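Imine reductase (Bacillus cereus, PDB 4D3F) probably catalyses the NADPH-dependent reduction of imines to amines. Local coordinates at residues T25-G30 with T48-T53; M36-L41 with V61-I66; N78-L83 with G104-N109. All blocks are in the same frame, centred on the assembly; numbering follows the deposited sequence.

All three interactions lie in the Rossmann-type nucleotide-binding domain. Interaction 1 touches NADP directly, mainly at the 2'-phosphate and ribose of the adenosine end. Its centre is about 11 Å from that of interaction 2 and about 12 Å from that of interaction 3. The sheet joins them: Val49 N lies 2.8 Å from Ile66 O, a probable hydrogen bond to interaction 2, and Thr25 O lies 2.8 Å from Ile82 N, a probable one to interaction 3. Interactions 2 and 3, about 17 Å apart between centres, meet where Phe40 and Met36 pack on Ile82. The side chain of Asn109 is about 7 Å from NADP, and that of Asp38 about 12 Å.

Interaction 1. Residues T25-G30 with T48-T53; sequences TVIGLG and TVWNRT. With NAP (NADP nicotinamide-adenine-dinucleotide phosphate), chain C.
Gly28 leaves the strand with a positive phi (phi 109°, psi 106°), yet its N still donates to Trp50 O at 3.1 Å. It is the last rung of a short parallel ladder. The earlier rungs are Val26 N to Thr48 O at 2.8 Å and Trp50 N to Val26 O at 3.2 Å. On one face of the sheet Ile27 CG2 meets the edge of the Trp50 ring near its plane, 3.9 Å from CE3. On the face of Val26 and Val49, Leu29 of the following loop crosses Val49 at about a right angle, with CD1 3.9 Å from Val49 CB. Leu29 CD1 and CG also rest on Asn51 CB. The strands belong to the first beta-alpha-beta unit of a Rossmann fold. Gly28 and Gly30 fit the glycine-rich GxGxxG turn, and Gly30 is the N-cap of helix 31-43. Leu29 N makes a weak hydrogen bond to NAP O3B of the adenosine ribose. Beyond the second strand, Arg52 and Thr53 hold the 2'-phosphate. Arg52 NE donates to NAP O1X at 3.0 Å and NH2 to O2X at 2.9 Å, with the phosphorus in the guanidinium plane. A bend at chi3 (69°) turns the guanidinium so that one face lies over the adenine near C5A. Thr53 OG1 gives a third hydrogen bond, to NAP O1X at 2.6 Å. Such a grip on the 2'-phosphate is consistent with use of NADP rather than NAD. At the start of the ladder, Thr25 OG1 is hydrogen-bonded to Ala74 O, in helix 71-77, and lies close to the Asn78 amide.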
loop_
_atom_site.group_PDB
_atom_site.type_symbol
_atom_site.label_atom_id
_atom_site.label_comp_id
_atom_site.label_asym_id
_atom_site.label_seq_id
_atom_site.Cartn_x
_atom_site.Cartn_y
_atom_site.Cartn_z
ATOM N N THR B 25 12.612 -20.458 30.125
ATOM C CA THR B 25 13.576 -19.378 30.220
ATOM C C THR B 25 13.292 -18.342 29.153
ATOM O O THR B 25 13.054 -18.703 27.991
ATOM C CB THR B 25 14.972 -19.901 30.042
ATOM O OG1 THR B 25 15.374 -20.635 31.219
ATOM C CG2 THR B 25 15.952 -18.692 29.945
ATOM N N VAL B 26 13.351 -17.066 29.520
ATOM C CA VAL B 26 13.278 -15.949 28.541
ATOM C C VAL B 26 14.571 -15.166 28.643
ATOM O O VAL B 26 14.913 -14.675 29.731
ATOM C CB VAL B 26 12.117 -15.011 28.840
ATOM C CG1 VAL B 26 12.117 -13.797 27.842
ATOM C CG2 VAL B 26 10.779 -15.743 28.736
ATOM N N ILE B 27 15.259 -15.009 27.522
ATOM C CA ILE B 27 16.475 -14.245 27.397
ATOM C C ILE B 27 16.180 -13.051 26.499
ATOM O O ILE B 27 15.743 -13.222 25.353
ATOM C CB ILE B 27 17.545 -15.101 26.780
ATOM C CG1 ILE B 27 18.000 -16.156 27.773
ATOM C CG2 ILE B 27 18.743 -14.222 26.360
ATOM C CD1 ILE B 27 19.063 -17.062 27.287
ATOM N N GLY B 28 16.334 -11.854 27.045
ATOM C CA GLY B 28 16.028 -10.645 26.292
ATOM C C GLY B 28 14.777 -10.041 26.883
ATOM O O GLY B 28 13.683 -10.499 26.709
ATOM N N LEU B 29 14.931 -8.949 27.611
ATOM C CA LEU B 29 13.850 -8.251 28.244
ATOM C C LEU B 29 13.770 -6.796 27.770
ATOM O O LEU B 29 13.610 -5.880 28.596
ATOM C CB LEU B 29 13.943 -8.288 29.799
ATOM C CG LEU B 29 13.977 -9.672 30.428
ATOM C CD1 LEU B 29 14.244 -9.533 31.900
ATOM C CD2 LEU B 29 12.705 -10.416 30.185
ATOM N N GLY B 30 13.727 -6.604 26.438
ATOM C CA GLY B 30 13.040 -5.473 25.857
ATOM C C GLY B 30 11.562 -5.539 26.091
ATOM O O GLY B 30 11.079 -6.438 26.815
ATOM N N THR B 48 12.303 -18.143 34.288
ATOM C CA THR B 48 13.667 -17.757 34.595
ATOM C C THR B 48 14.029 -16.711 33.515
ATOM O O THR B 48 13.808 -16.950 32.314
ATOM C CB THR B 48 14.592 -18.963 34.561
ATOM O OG1 THR B 48 14.308 -19.802 35.672
ATOM C CG2 THR B 48 16.029 -18.489 34.716
ATOM N N VAL B 49 14.582 -15.589 33.916
ATOM C CA VAL B 49 14.933 -14.503 32.951
ATOM C C VAL B 49 16.380 -14.085 33.091
ATOM O O VAL B 49 17.007 -14.176 34.181
ATOM C CB VAL B 49 14.047 -13.252 33.119
ATOM C CG1 VAL B 49 12.604 -13.621 32.908
ATOM C CG2 VAL B 49 14.210 -12.579 34.497
ATOM N N TRP B 50 16.962 -13.629 31.969
ATOM C CA TRP B 50 18.301 -13.002 31.980
ATOM C C TRP B 50 18.180 -11.838 30.973
ATOM O O TRP B 50 17.535 -11.980 29.942
ATOM C CB TRP B 50 19.421 -13.912 31.573
ATOM C CG TRP B 50 20.746 -13.273 31.517
ATOM C CD1 TRP B 50 21.619 -13.158 32.526
ATOM C CD2 TRP B 50 21.348 -12.632 30.387
ATOM N NE1 TRP B 50 22.727 -12.407 32.132
ATOM C CE2 TRP B 50 22.582 -12.112 30.808
ATOM C CE3 TRP B 50 20.941 -12.416 29.074
ATOM C CZ2 TRP B 50 23.443 -11.391 29.946
ATOM C CZ3 TRP B 50 21.769 -11.643 28.233
ATOM C CH2 TRP B 50 23.036 -11.206 28.676
ATOM N N ASN B 51 18.881 -10.766 31.288
ATOM C CA ASN B 51 19.008 -9.633 30.419
ATOM C C ASN B 51 20.354 -8.981 30.654
ATOM O O ASN B 51 20.873 -8.985 31.751
ATOM C CB ASN B 51 17.883 -8.648 30.695
ATOM C CG ASN B 51 17.736 -7.594 29.591
ATOM O OD1 ASN B 51 17.712 -6.341 29.807
ATOM N ND2 ASN B 51 17.623 -8.085 28.435
ATOM N N ARG B 52 20.941 -8.448 29.609
ATOM C CA ARG B 52 22.174 -7.665 29.745
ATOM C C ARG B 52 21.992 -6.561 30.785
ATOM O O ARG B 52 22.860 -6.330 31.635
ATOM C CB ARG B 52 22.551 -7.092 28.346
ATOM C CG ARG B 52 23.615 -5.993 28.387
ATOM C CD ARG B 52 23.911 -5.532 26.979
ATOM N NE ARG B 52 22.784 -4.807 26.396
ATOM C CZ ARG B 52 22.842 -4.202 25.215
ATOM N NH1 ARG B 52 24.005 -4.143 24.619
ATOM N NH2 ARG B 52 21.782 -3.577 24.738
ATOM N N THR B 53 20.895 -5.850 30.702
ATOM C CA THR B 53 20.587 -4.785 31.594
ATOM C C THR B 53 19.671 -5.414 32.676
ATOM O O THR B 53 18.432 -5.489 32.532
ATOM C CB THR B 53 19.925 -3.592 30.902
ATOM O OG1 THR B 53 20.782 -3.121 29.801
ATOM C CG2 THR B 53 19.586 -2.508 31.888
HETATM P PA NAP C . 14.887 -4.344 21.857
HETATM O O1A NAP C . 15.068 -2.944 22.387
HETATM O O2A NAP C . 15.266 -4.782 20.482
HETATM O O5B NAP C . 15.807 -5.188 22.871
HETATM C C5B NAP C . 15.761 -6.581 22.803
HETATM C C4B NAP C . 16.801 -7.183 23.702
HETATM O O4B NAP C . 18.036 -7.333 22.997
HETATM C C3B NAP C . 17.018 -6.471 25.006
HETATM O O3B NAP C . 17.117 -7.535 25.950
HETATM C C2B NAP C . 18.435 -5.953 24.829
HETATM O O2B NAP C . 19.233 -5.828 26.035
HETATM C C1B NAP C . 19.010 -7.012 23.948
HETATM N N9A NAP C . 20.242 -6.604 23.279
HETATM C C8A NAP C . 20.324 -5.685 22.291
HETATM N N7A NAP C . 21.612 -5.632 21.922
HETATM C C5A NAP C . 22.303 -6.463 22.700
HETATM C C6A NAP C . 23.690 -6.816 22.867
HETATM N N6A NAP C . 24.536 -6.220 22.022
HETATM N N1A NAP C . 24.081 -7.725 23.745
HETATM C C2A NAP C . 23.177 -8.329 24.574
HETATM N N3A NAP C . 21.850 -8.023 24.512
HETATM C C4A NAP C . 21.388 -7.141 23.578
HETATM O O3 NAP C . 13.436 -4.708 22.271
HETATM P PN NAP C . 12.091 -5.311 21.620
HETATM O O1N NAP C . 11.214 -4.194 21.246
HETATM O O2N NAP C . 11.444 -6.064 22.760
HETATM O O5D NAP C . 12.511 -6.174 20.396
HETATM C C5D NAP C . 12.968 -7.555 20.352
HETATM C C4D NAP C . 12.690 -8.189 19.005
HETATM O O4D NAP C . 11.283 -8.294 18.798
HETATM C C3D NAP C . 13.194 -7.308 17.838
HETATM O O3D NAP C . 13.909 -8.172 16.941
HETATM C C2D NAP C . 11.957 -6.609 17.307
HETATM O O2D NAP C . 12.065 -6.278 15.922
HETATM C C1D NAP C . 10.949 -7.754 17.521
HETATM N N1N NAP C . 9.589 -7.323 17.449
HETATM C C2N NAP C . 9.243 -6.200 18.113
HETATM C C3N NAP C . 7.960 -5.704 18.061
HETATM C C7N NAP C . 7.674 -4.466 18.891
HETATM O O7N NAP C . 6.599 -3.994 18.723
HETATM N N7N NAP C . 8.433 -4.060 19.924
HETATM C C4N NAP C . 6.992 -6.367 17.319
HETATM C C5N NAP C . 7.338 -7.554 16.645
HETATM C C6N NAP C . 8.655 -8.046 16.713
HETATM P P2B NAP C . 19.043 -4.537 26.967
HETATM O O1X NAP C . 20.230 -4.711 27.873
HETATM O O2X NAP C . 19.120 -3.318 25.979
HETATM O O3X NAP C . 17.649 -4.631 27.593
#

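Interaction 2. Residues M36-L41 with V61-I66; sequences MADVFL and VAKGAI
Leu41 presses both of its methyl groups against the turn formed by Lys63, Gly64 and Ala65. This is the close-packed half of the contact. CD2 sits over the backbone, 3.8 Å from Ala65 N and 3.9 Å from Gly64 C. CD1 lies 4.1 Å from Ala65 CB and 4.0 Å from Lys63 CB. Leu41 has CG anti to its own carbonyl carbon (chi1 -82°), which carries the fork away from helix 31-43 and across to the turn. Leu60 and Val47 also touch Leu41, and Ala65 itself is buried. The turn is a Schellman motif that ends helix 58-62. Gly64 is its C-prime residue, with positive phi. Gly64 N donates to Val61 O at 2.8 Å, and Ala65 N reaches back to Leu60 O. The chain then enters the edge strand 66-67, where the backbone of Ile66 is hydrogen-bonded to Val47 and Val49. The contact thus joins helix 31-43 of the Rossmann-type domain to the link between helix 58-62 and that edge strand. The other half is looser and faces solvent. There Lys63, an exposed residue, reaches towards the helix through a chain bent at chi3 (61°). Its NZ forms a salt bridge to Asp38 OD1 at 2.7 Å. The ammonium meets OD1 on the syn side, 19° out of the carboxylate plane. It does not straddle the two oxygens: Asp38 OD2 is 3.8 Å from Lys63 NZ. Lys63 CD and CE also pass beside Asp38 OD1. A second salt bridge, to Glu42 OE1, places the lysine between two acids of the same helix and should offset part of their negative charge.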
loop_
_atom_site.group_PDB
_atom_site.type_symbol
_atom_site.label_atom_id
_atom_site.label_comp_id
_atom_site.label_asym_id
_atom_site.label_seq_id
_atom_site.Cartn_x
_atom_site.Cartn_y
_atom_site.Cartn_z
ATOM N N MET B 36 6.242 -11.114 27.186
ATOM C CA MET B 36 6.181 -12.596 27.073
ATOM C C MET B 36 6.389 -13.209 28.492
ATOM O O MET B 36 5.618 -14.052 28.927
ATOM C CB MET B 36 7.281 -13.079 26.178
ATOM C CG MET B 36 7.057 -12.597 24.720
ATOM S SD MET B 36 8.422 -13.022 23.691
ATOM C CE MET B 36 7.715 -12.349 22.140
ATOM N N ALA B 37 7.387 -12.715 29.200
ATOM C CA ALA B 37 7.624 -13.203 30.567
ATOM C C ALA B 37 6.439 -12.967 31.470
ATOM O O ALA B 37 6.086 -13.846 32.276
ATOM C CB ALA B 37 8.898 -12.553 31.139
ATOM N N ASP B 38 5.774 -11.813 31.363
ATOM C CA ASP B 38 4.641 -11.488 32.148
ATOM C C ASP B 38 3.475 -12.454 31.878
ATOM O O ASP B 38 2.808 -12.959 32.837
ATOM C CB ASP B 38 4.221 -10.026 31.932
ATOM C CG ASP B 38 3.142 -9.575 32.914
ATOM O OD1 ASP B 38 3.385 -9.446 34.110
ATOM O OD2 ASP B 38 2.041 -9.350 32.444
ATOM N N VAL B 39 3.208 -12.692 30.601
ATOM C CA VAL B 39 2.138 -13.597 30.211
ATOM C C VAL B 39 2.411 -15.019 30.726
ATOM O O VAL B 39 1.500 -15.676 31.251
ATOM C CB VAL B 39 1.916 -13.565 28.694
ATOM C CG1 VAL B 39 1.043 -14.679 28.196
ATOM C CG2 VAL B 39 1.234 -12.232 28.330
ATOM N N PHE B 40 3.639 -15.490 30.587
ATOM C CA PHE B 40 4.016 -16.800 31.122
ATOM C C PHE B 40 3.785 -16.892 32.638
ATOM O O PHE B 40 3.283 -17.934 33.133
ATOM C CB PHE B 40 5.446 -17.211 30.801
ATOM C CG PHE B 40 5.729 -17.643 29.361
ATOM C CD1 PHE B 40 4.969 -18.624 28.725
ATOM C CD2 PHE B 40 6.840 -17.193 28.690
ATOM C CE1 PHE B 40 5.261 -19.088 27.496
ATOM C CE2 PHE B 40 7.164 -17.675 27.438
ATOM C CZ PHE B 40 6.361 -18.627 26.808
ATOM N N LEU B 41 4.153 -15.839 33.371
ATOM C CA LEU B 41 4.024 -15.816 34.832
ATOM C C LEU B 41 2.567 -15.862 35.192
ATOM O O LEU B 41 2.162 -16.696 36.054
ATOM C CB LEU B 41 4.541 -14.555 35.447
ATOM C CG LEU B 41 6.030 -14.458 35.674
ATOM C CD1 LEU B 41 6.390 -13.016 36.120
ATOM C CD2 LEU B 41 6.569 -15.485 36.680
ATOM N N VAL B 61 10.426 -9.601 38.581
ATOM C CA VAL B 61 10.943 -10.277 39.800
ATOM C C VAL B 61 9.874 -10.041 40.887
ATOM O O VAL B 61 9.491 -10.970 41.586
ATOM C CB VAL B 61 12.335 -9.826 40.194
ATOM C CG1 VAL B 61 12.706 -10.219 41.611
ATOM C CG2 VAL B 61 13.356 -10.358 39.233
ATOM N N ALA B 62 9.326 -8.841 40.967
ATOM C CA ALA B 62 8.300 -8.554 41.964
ATOM C C ALA B 62 7.064 -9.440 41.762
ATOM O O ALA B 62 6.377 -9.754 42.695
ATOM C CB ALA B 62 7.916 -7.067 41.915
ATOM N N LYS B 63 6.794 -9.863 40.548
ATOM C CA LYS B 63 5.664 -10.744 40.315
ATOM C C LYS B 63 6.061 -12.202 40.331
ATOM O O LYS B 63 5.268 -13.048 39.944
ATOM C CB LYS B 63 5.036 -10.464 38.935
ATOM C CG LYS B 63 4.369 -9.098 38.871
ATOM C CD LYS B 63 3.678 -8.901 37.543
ATOM C CE LYS B 63 2.585 -9.961 37.325
ATOM N NZ LYS B 63 1.673 -9.582 36.211
ATOM N N GLY B 64 7.297 -12.521 40.657
ATOM C CA GLY B 64 7.683 -13.929 40.774
ATOM C C GLY B 64 8.658 -14.492 39.788
ATOM O O GLY B 64 9.075 -15.665 39.924
ATOM N N ALA B 65 9.122 -13.688 38.798
ATOM C CA ALA B 65 10.139 -14.214 37.888
ATOM C C ALA B 65 11.460 -14.432 38.627
ATOM O O ALA B 65 11.772 -13.755 39.621
ATOM C CB ALA B 65 10.410 -13.269 36.732
ATOM N N ILE B 66 12.224 -15.362 38.154
ATOM C CA ILE B 66 13.515 -15.694 38.742
ATOM C C ILE B 66 14.566 -15.090 37.839
ATOM O O ILE B 66 14.821 -15.584 36.733
ATOM C CB ILE B 66 13.721 -17.170 38.743
ATOM C CG1 ILE B 66 12.584 -17.840 39.611
ATOM C CG2 ILE B 66 15.065 -17.607 39.240
ATOM C CD1 ILE B 66 12.611 -17.442 41.038
#

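Interaction 3. Residues N78-L83 with G104-N109; sequences NELVIL and GKVLVN
Leu80 lays its CD1 methyl across the neighbouring strand, 3.7 Å from Val108 CG2 and 3.9 Å from Val106 CG1. CG stands anti to the backbone N (chi1 -176°), and this brings the branch over the two valines. Ile82 lies beside Val108 and points the same way, with CD1 3.9 Å from Val108 CB. Helix 157-170 packs on Leu80 and Val106 on this face. On the other face Leu83 crosses Leu107 obliquely, its CD1 3.8 Å from Leu107 CB. Helix 88-95 packs on Leu107 there. That helix connects strands 80-83 and 106-109 in a beta-alpha-beta unit of the Rossmann-type domain, and both strands run in the middle of its sheet. The backbones pair in parallel register. Val106 N donates to Glu79 O at 2.8 Å, and Val81 N to Val106 O at 2.9 Å. Val108 N to Val81 O and Leu83 N to Val108 O continue the ladder. Before the strands begin, the contact becomes polar. Glu79 CG lies 3.9 Å from Gly104 O. Lys105 bends at chi2 (-58°) and reaches back to the Asn78 carbonyl. Its NZ is hydrogen-bonded to Asn78 O at 3.0 Å from above the carbonyl plane, 59° out of it. The main polar partner of the same NZ is Leu75 O, in helix 71-77, to which it is also hydrogen-bonded.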
loop_
_atom_site.group_PDB
_atom_site.type_symbol
_atom_site.label_atom_id
_atom_site.label_comp_id
_atom_site.label_asym_id
_atom_site.label_seq_id
_atom_site.Cartn_x
_atom_site.Cartn_y
_atom_site.Cartn_z
ATOM N N ASN B 78 16.414 -24.459 32.166
ATOM C CA ASN B 78 15.347 -25.046 31.370
ATOM C C ASN B 78 15.796 -25.658 30.038
ATOM O O ASN B 78 16.751 -25.246 29.458
ATOM C CB ASN B 78 14.229 -24.047 31.085
ATOM C CG ASN B 78 13.462 -23.617 32.308
ATOM O OD1 ASN B 78 13.555 -22.434 32.835
ATOM N ND2 ASN B 78 12.727 -24.496 32.792
ATOM N N GLU B 79 15.008 -26.617 29.535
ATOM C CA GLU B 79 15.150 -27.092 28.164
ATOM C C GLU B 79 14.718 -26.011 27.153
ATOM O O GLU B 79 15.386 -25.830 26.115
ATOM C CB GLU B 79 14.249 -28.327 27.967
ATOM C CG GLU B 79 14.392 -28.953 26.575
ATOM C CD GLU B 79 13.493 -30.152 26.372
ATOM O OE1 GLU B 79 12.398 -30.158 26.940
ATOM O OE2 GLU B 79 13.873 -31.064 25.621
ATOM N N LEU B 80 13.539 -25.428 27.381
ATOM C CA LEU B 80 12.943 -24.462 26.409
ATOM C C LEU B 80 13.427 -23.042 26.768
ATOM O O LEU B 80 13.179 -22.558 27.877
ATOM C CB LEU B 80 11.448 -24.505 26.441
ATOM C CG LEU B 80 10.742 -23.617 25.418
ATOM C CD1 LEU B 80 11.156 -24.060 24.034
ATOM C CD2 LEU B 80 9.249 -23.660 25.630
ATOM N N VAL B 81 14.046 -22.378 25.793
ATOM C CA VAL B 81 14.610 -21.043 25.942
ATOM C C VAL B 81 14.017 -20.147 24.882
ATOM O O VAL B 81 14.131 -20.489 23.711
ATOM C CB VAL B 81 16.129 -21.115 25.810
ATOM C CG1 VAL B 81 16.713 -19.722 25.920
ATOM C CG2 VAL B 81 16.744 -22.040 26.854
ATOM N N ILE B 82 13.330 -19.075 25.264
ATOM C CA ILE B 82 12.758 -18.107 24.310
ATOM C C ILE B 82 13.683 -16.889 24.250
ATOM O O ILE B 82 14.078 -16.367 25.302
ATOM C CB ILE B 82 11.421 -17.582 24.740
ATOM C CG1 ILE B 82 10.381 -18.646 25.130
ATOM C CG2 ILE B 82 10.856 -16.539 23.753
ATOM C CD1 ILE B 82 9.981 -19.623 24.150
ATOM N N LEU B 83 14.076 -16.527 23.034
ATOM C CA LEU B 83 14.958 -15.370 22.810
ATOM C C LEU B 83 14.152 -14.248 22.205
ATOM O O LEU B 83 13.522 -14.438 21.175
ATOM C CB LEU B 83 16.173 -15.685 21.954
ATOM C CG LEU B 83 16.960 -16.770 22.712
ATOM C CD1 LEU B 83 16.738 -18.108 22.016
ATOM C CD2 LEU B 83 18.407 -16.579 22.868
ATOM N N GLY B 104 21.303 -30.098 23.969
ATOM C CA GLY B 104 20.004 -30.487 24.416
ATOM C C GLY B 104 18.930 -29.403 24.592
ATOM O O GLY B 104 17.870 -29.673 25.088
ATOM N N LYS B 105 19.233 -28.168 24.256
ATOM C CA LYS B 105 18.301 -27.094 24.504
ATOM C C LYS B 105 17.469 -26.841 23.255
ATOM O O LYS B 105 17.909 -27.186 22.140
ATOM C CB LYS B 105 19.082 -25.810 24.833
ATOM C CG LYS B 105 19.978 -25.860 26.058
ATOM C CD LYS B 105 19.205 -26.212 27.303
ATOM C CE LYS B 105 20.156 -26.572 28.480
ATOM N NZ LYS B 105 19.315 -26.739 29.667
ATOM N N VAL B 106 16.268 -26.304 23.450
ATOM C CA VAL B 106 15.402 -25.898 22.335
ATOM C C VAL B 106 15.320 -24.382 22.393
ATOM O O VAL B 106 14.823 -23.841 23.386
ATOM C CB VAL B 106 14.014 -26.512 22.418
ATOM C CG1 VAL B 106 13.168 -26.002 21.260
ATOM C CG2 VAL B 106 14.159 -28.047 22.406
ATOM N N LEU B 107 15.876 -23.691 21.374
ATOM C CA LEU B 107 15.895 -22.226 21.368
ATOM C C LEU B 107 14.826 -21.734 20.361
ATOM O O LEU B 107 14.845 -22.127 19.198
ATOM C CB LEU B 107 17.245 -21.690 20.974
ATOM C CG LEU B 107 18.287 -21.552 22.109
ATOM C CD1 LEU B 107 18.595 -22.909 22.660
ATOM C CD2 LEU B 107 19.506 -20.778 21.647
ATOM N N VAL B 108 13.889 -20.952 20.855
ATOM C CA VAL B 108 12.826 -20.388 20.027
ATOM C C VAL B 108 13.193 -18.894 19.863
ATOM O O VAL B 108 13.172 -18.104 20.823
ATOM C CB VAL B 108 11.503 -20.485 20.673
ATOM C CG1 VAL B 108 10.430 -19.875 19.786
ATOM C CG2 VAL B 108 11.153 -21.934 20.979
ATOM N N ASN B 109 13.615 -18.549 18.655
ATOM C CA ASN B 109 14.121 -17.226 18.412
ATOM C C ASN B 109 13.081 -16.351 17.786
ATOM O O ASN B 109 12.684 -16.599 16.665
ATOM C CB ASN B 109 15.361 -17.317 17.556
ATOM C CG ASN B 109 16.202 -16.051 17.644
ATOM O OD1 ASN B 109 17.433 -16.121 17.740
ATOM N ND2 ASN B 109 15.558 -14.932 17.801
#